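Local coordinates for molybdopterin biosynthesis moeA protein (Pyrococcus horikoshii, PDB 1WU2) that probably takes part in molybdenum cofactor biosynthesis, as in MoeA relatives that insert molybdenum into molybdopterin, at residues A[325-336]-A[384-395]. Numbering follows the deposited sequence.
Sequences EVKVKAILQDDI and GYRRGEEVWITL
Strands 327-332 and 390-395 pair antiparallel within the C-terminal MoeA domain, with Val328 facing Ile393 and Ala330 facing Val391 as hydrogen-bonded pairs. The tightest of these bonds runs from Val391 N to Ala330 O, 2.9 Å long. At Leu332 the pairing runs into the turn: its N reaches Glu389 O, and Gly388 N returns to Leu332 O at 3.0 Å. One face of the ladder is apolar. There Val328 CG2 rests on Leu395 CG at 3.9 Å, and Leu332, its CG trans to the backbone N (chi1 -161°), sends CD1 to Val391 CG2 and CD2 to Tyr385 CB, 3.7 Å away; Tyr350 of strand 343-351 packs against Val328, Ala330 and Ile393. The opposite face carries Lys329, whose CB lies 4.1 Å above the Trp392 ring plane, offset toward the rim. The Lys329 chain runs on to Glu390, Lys329 CE lying 3.5 Å from Glu390 OE2, while the ammonium stays beyond salt-bridge distance. Cut back to an alanine, Lys329 would lose everything past CB, and the Glu390 carboxylate would probably be left without its aliphatic neighbour and the nearby positive charge, free to turn. Strand 354-357 lies parallel beside 327-332 and strand 374-378 antiparallel beside 390-395; both also pair with 343-351, closing the five strands into the small beta-barrel of MoeA domain IV. Around the type II turn Arg386-Glu389, Asp335 OD2 accepts Arg387 N at 3.0 Å, nearly straight on, and also lies at the guanidinium edge, in its plane; the salt bridge to NH1 is long and the carboxylate and guanidinium planes are 81° apart. A short second ladder, Ile336 with Tyr385, follows. At the other end Val328 packs on Val328 of the second subunit, whose Tyr350 OH hydrogen-bonds Lys327 O.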
# COMPACT_ATOMS: atom_id res chain seq x y z
N GLU A 325 -5.80 3.85 -4.69
CA GLU A 325 -6.67 3.11 -3.78
C GLU A 325 -7.22 1.85 -4.46
O GLU A 325 -7.40 1.82 -5.68
CB GLU A 325 -7.82 3.99 -3.28
CG GLU A 325 -8.80 4.44 -4.35
CD GLU A 325 -9.82 5.45 -3.85
OE1 GLU A 325 -9.93 5.65 -2.62
OE2 GLU A 325 -10.51 6.06 -4.69
N VAL A 326 -7.49 0.83 -3.65
CA VAL A 326 -7.96 -0.46 -4.14
C VAL A 326 -9.40 -0.69 -3.70
O VAL A 326 -9.71 -0.58 -2.51
CB VAL A 326 -7.10 -1.62 -3.59
CG1 VAL A 326 -7.39 -2.91 -4.35
CG2 VAL A 326 -5.62 -1.28 -3.65
N LYS A 327 -10.27 -1.00 -4.65
CA LYS A 327 -11.64 -1.38 -4.35
C LYS A 327 -11.80 -2.90 -4.45
O LYS A 327 -11.36 -3.52 -5.42
CB LYS A 327 -12.62 -0.68 -5.28
CG LYS A 327 -12.92 0.76 -4.88
CD LYS A 327 -14.36 1.17 -5.21
CE LYS A 327 -14.69 2.56 -4.68
NZ LYS A 327 -13.59 3.54 -4.93
N VAL A 328 -12.45 -3.48 -3.44
CA VAL A 328 -12.56 -4.93 -3.29
C VAL A 328 -14.02 -5.35 -3.11
O VAL A 328 -14.78 -4.69 -2.39
CB VAL A 328 -11.74 -5.41 -2.07
CG1 VAL A 328 -11.84 -6.92 -1.90
CG2 VAL A 328 -10.28 -4.99 -2.21
N LYS A 329 -14.40 -6.44 -3.77
CA LYS A 329 -15.73 -7.03 -3.63
C LYS A 329 -15.74 -7.96 -2.41
O LYS A 329 -14.83 -8.76 -2.24
CB LYS A 329 -16.08 -7.82 -4.89
CG LYS A 329 -17.46 -8.49 -4.90
CD LYS A 329 -17.51 -9.68 -5.87
CE LYS A 329 -18.59 -9.50 -6.93
NZ LYS A 329 -18.45 -10.48 -8.05
N ALA A 330 -16.77 -7.85 -1.57
CA ALA A 330 -16.84 -8.62 -0.33
C ALA A 330 -18.28 -8.92 0.09
O ALA A 330 -19.18 -8.11 -0.13
CB ALA A 330 -16.11 -7.89 0.78
N ILE A 331 -18.48 -10.07 0.72
CA ILE A 331 -19.77 -10.44 1.28
C ILE A 331 -19.85 -9.87 2.69
O ILE A 331 -18.95 -10.05 3.49
CB ILE A 331 -19.95 -11.97 1.30
CG1 ILE A 331 -19.88 -12.53 -0.13
CG2 ILE A 331 -21.27 -12.36 1.97
CD1 ILE A 331 -18.60 -13.27 -0.44
N LEU A 332 -20.96 -9.19 2.99
CA LEU A 332 -21.11 -8.47 4.24
C LEU A 332 -21.54 -9.42 5.36
O LEU A 332 -22.51 -10.15 5.22
CB LEU A 332 -22.14 -7.35 4.06
CG LEU A 332 -22.16 -6.21 5.06
CD1 LEU A 332 -20.83 -5.47 5.10
CD2 LEU A 332 -23.29 -5.26 4.70
N GLN A 333 -20.81 -9.39 6.48
CA GLN A 333 -21.06 -10.30 7.60
C GLN A 333 -22.29 -9.90 8.42
O GLN A 333 -23.01 -10.77 8.90
CB GLN A 333 -19.84 -10.37 8.52
CG GLN A 333 -19.90 -11.51 9.54
CD GLN A 333 -18.65 -11.61 10.40
OE1 GLN A 333 -17.54 -11.59 9.88
NE2 GLN A 333 -18.84 -11.72 11.71
N ASP A 334 -22.50 -8.60 8.59
CA ASP A 334 -23.54 -8.08 9.49
C ASP A 334 -24.42 -7.05 8.79
O ASP A 334 -24.05 -6.50 7.76
CB ASP A 334 -22.90 -7.44 10.72
CG ASP A 334 -21.74 -8.25 11.28
OD1 ASP A 334 -21.97 -9.39 11.74
OD2 ASP A 334 -20.56 -7.83 11.29
N ASP A 335 -25.59 -6.81 9.37
CA ASP A 335 -26.49 -5.76 8.89
C ASP A 335 -25.92 -4.40 9.27
O ASP A 335 -25.41 -4.23 10.38
CB ASP A 335 -27.89 -5.91 9.51
CG ASP A 335 -28.55 -7.25 9.20
OD1 ASP A 335 -29.24 -7.80 10.08
OD2 ASP A 335 -28.43 -7.83 8.11
N ILE A 336 -26.00 -3.44 8.35
CA ILE A 336 -25.67 -2.05 8.63
C ILE A 336 -26.90 -1.18 8.40
O ILE A 336 -27.13 -0.74 7.27
CB ILE A 336 -24.50 -1.54 7.73
CG1 ILE A 336 -23.36 -2.55 7.69
CG2 ILE A 336 -23.98 -0.20 8.25
CD1 ILE A 336 -22.35 -2.27 6.59
N GLY A 384 -29.68 1.07 4.24
CA GLY A 384 -28.71 0.12 4.76
C GLY A 384 -28.62 -1.17 3.96
O GLY A 384 -29.42 -1.42 3.06
N TYR A 385 -27.62 -1.99 4.30
CA TYR A 385 -27.39 -3.28 3.65
C TYR A 385 -27.59 -4.44 4.62
O TYR A 385 -27.35 -4.31 5.82
CB TYR A 385 -25.97 -3.34 3.10
CG TYR A 385 -25.58 -2.19 2.19
CD1 TYR A 385 -26.48 -1.69 1.24
CD2 TYR A 385 -24.33 -1.60 2.27
CE1 TYR A 385 -26.13 -0.64 0.40
CE2 TYR A 385 -23.97 -0.55 1.44
CZ TYR A 385 -24.87 -0.07 0.51
OH TYR A 385 -24.52 0.97 -0.31
N ARG A 386 -28.04 -5.57 4.09
CA ARG A 386 -28.21 -6.79 4.87
C ARG A 386 -26.96 -7.65 4.77
O ARG A 386 -26.16 -7.50 3.85
CB ARG A 386 -29.39 -7.60 4.34
CG ARG A 386 -30.70 -6.83 4.23
CD ARG A 386 -31.20 -6.62 2.80
NE ARG A 386 -32.53 -7.21 2.58
CZ ARG A 386 -32.77 -8.51 2.42
NH1 ARG A 386 -31.79 -9.40 2.46
NH2 ARG A 386 -34.02 -8.93 2.23
N ARG A 387 -26.80 -8.56 5.72
CA ARG A 387 -25.75 -9.56 5.66
C ARG A 387 -26.05 -10.52 4.51
O ARG A 387 -27.20 -10.91 4.31
CB ARG A 387 -25.64 -10.33 6.99
CG ARG A 387 -26.87 -11.15 7.37
CD ARG A 387 -27.02 -11.39 8.86
NE ARG A 387 -27.94 -12.49 9.16
CZ ARG A 387 -29.27 -12.43 9.09
NH1 ARG A 387 -29.89 -11.32 8.71
NH2 ARG A 387 -29.98 -13.51 9.39
N GLY A 388 -25.03 -10.86 3.73
CA GLY A 388 -25.19 -11.65 2.52
C GLY A 388 -25.06 -10.81 1.26
O GLY A 388 -24.61 -11.32 0.24
N GLU A 389 -25.46 -9.55 1.33
CA GLU A 389 -25.30 -8.61 0.23
C GLU A 389 -23.82 -8.38 -0.06
O GLU A 389 -23.02 -8.21 0.86
CB GLU A 389 -25.94 -7.25 0.55
CG GLU A 389 -27.44 -7.16 0.30
CD GLU A 389 -27.91 -5.73 0.13
OE1 GLU A 389 -27.57 -5.10 -0.90
OE2 GLU A 389 -28.61 -5.21 1.03
N GLU A 390 -23.46 -8.37 -1.34
CA GLU A 390 -22.12 -8.00 -1.76
C GLU A 390 -21.95 -6.48 -1.74
O GLU A 390 -22.84 -5.75 -2.16
CB GLU A 390 -21.82 -8.54 -3.15
CG GLU A 390 -21.81 -10.06 -3.22
CD GLU A 390 -21.30 -10.58 -4.54
OE1 GLU A 390 -21.84 -10.17 -5.60
OE2 GLU A 390 -20.35 -11.40 -4.53
N VAL A 391 -20.81 -6.03 -1.23
CA VAL A 391 -20.50 -4.61 -1.11
C VAL A 391 -19.10 -4.32 -1.62
O VAL A 391 -18.24 -5.21 -1.66
CB VAL A 391 -20.63 -4.12 0.35
CG1 VAL A 391 -22.06 -4.25 0.84
CG2 VAL A 391 -19.68 -4.89 1.28
N TRP A 392 -18.88 -3.07 -2.00
CA TRP A 392 -17.58 -2.59 -2.44
C TRP A 392 -16.95 -1.78 -1.31
O TRP A 392 -17.59 -0.89 -0.74
CB TRP A 392 -17.72 -1.74 -3.70
CG TRP A 392 -18.30 -2.52 -4.82
CD1 TRP A 392 -19.63 -2.67 -5.12
CD2 TRP A 392 -17.59 -3.30 -5.78
NE1 TRP A 392 -19.78 -3.49 -6.22
CE2 TRP A 392 -18.54 -3.89 -6.64
CE3 TRP A 392 -16.23 -3.56 -6.01
CZ2 TRP A 392 -18.18 -4.72 -7.70
CZ3 TRP A 392 -15.87 -4.39 -7.06
CH2 TRP A 392 -16.84 -4.96 -7.90
N ILE A 393 -15.70 -2.10 -0.99
CA ILE A 393 -14.99 -1.44 0.10
C ILE A 393 -13.64 -0.94 -0.40
O ILE A 393 -13.13 -1.39 -1.42
CB ILE A 393 -14.81 -2.41 1.30
CG1 ILE A 393 -13.93 -3.62 0.92
CG2 ILE A 393 -16.17 -2.88 1.79
CD1 ILE A 393 -13.61 -4.52 2.08
N THR A 394 -13.07 0.02 0.33
CA THR A 394 -11.78 0.59 0.00
C THR A 394 -10.78 0.19 1.08
O THR A 394 -11.01 0.41 2.26
CB THR A 394 -11.88 2.13 -0.07
OG1 THR A 394 -12.85 2.49 -1.06
CG2 THR A 394 -10.58 2.75 -0.57
N LEU A 395 -9.67 -0.42 0.66
CA LEU A 395 -8.61 -0.80 1.59
C LEU A 395 -7.89 0.43 2.13
O LEU A 395 -7.75 1.44 1.43
CB LEU A 395 -7.60 -1.73 0.92
CG LEU A 395 -8.15 -3.06 0.38
CD1 LEU A 395 -7.01 -3.94 -0.09
CD2 LEU A 395 -9.00 -3.79 1.42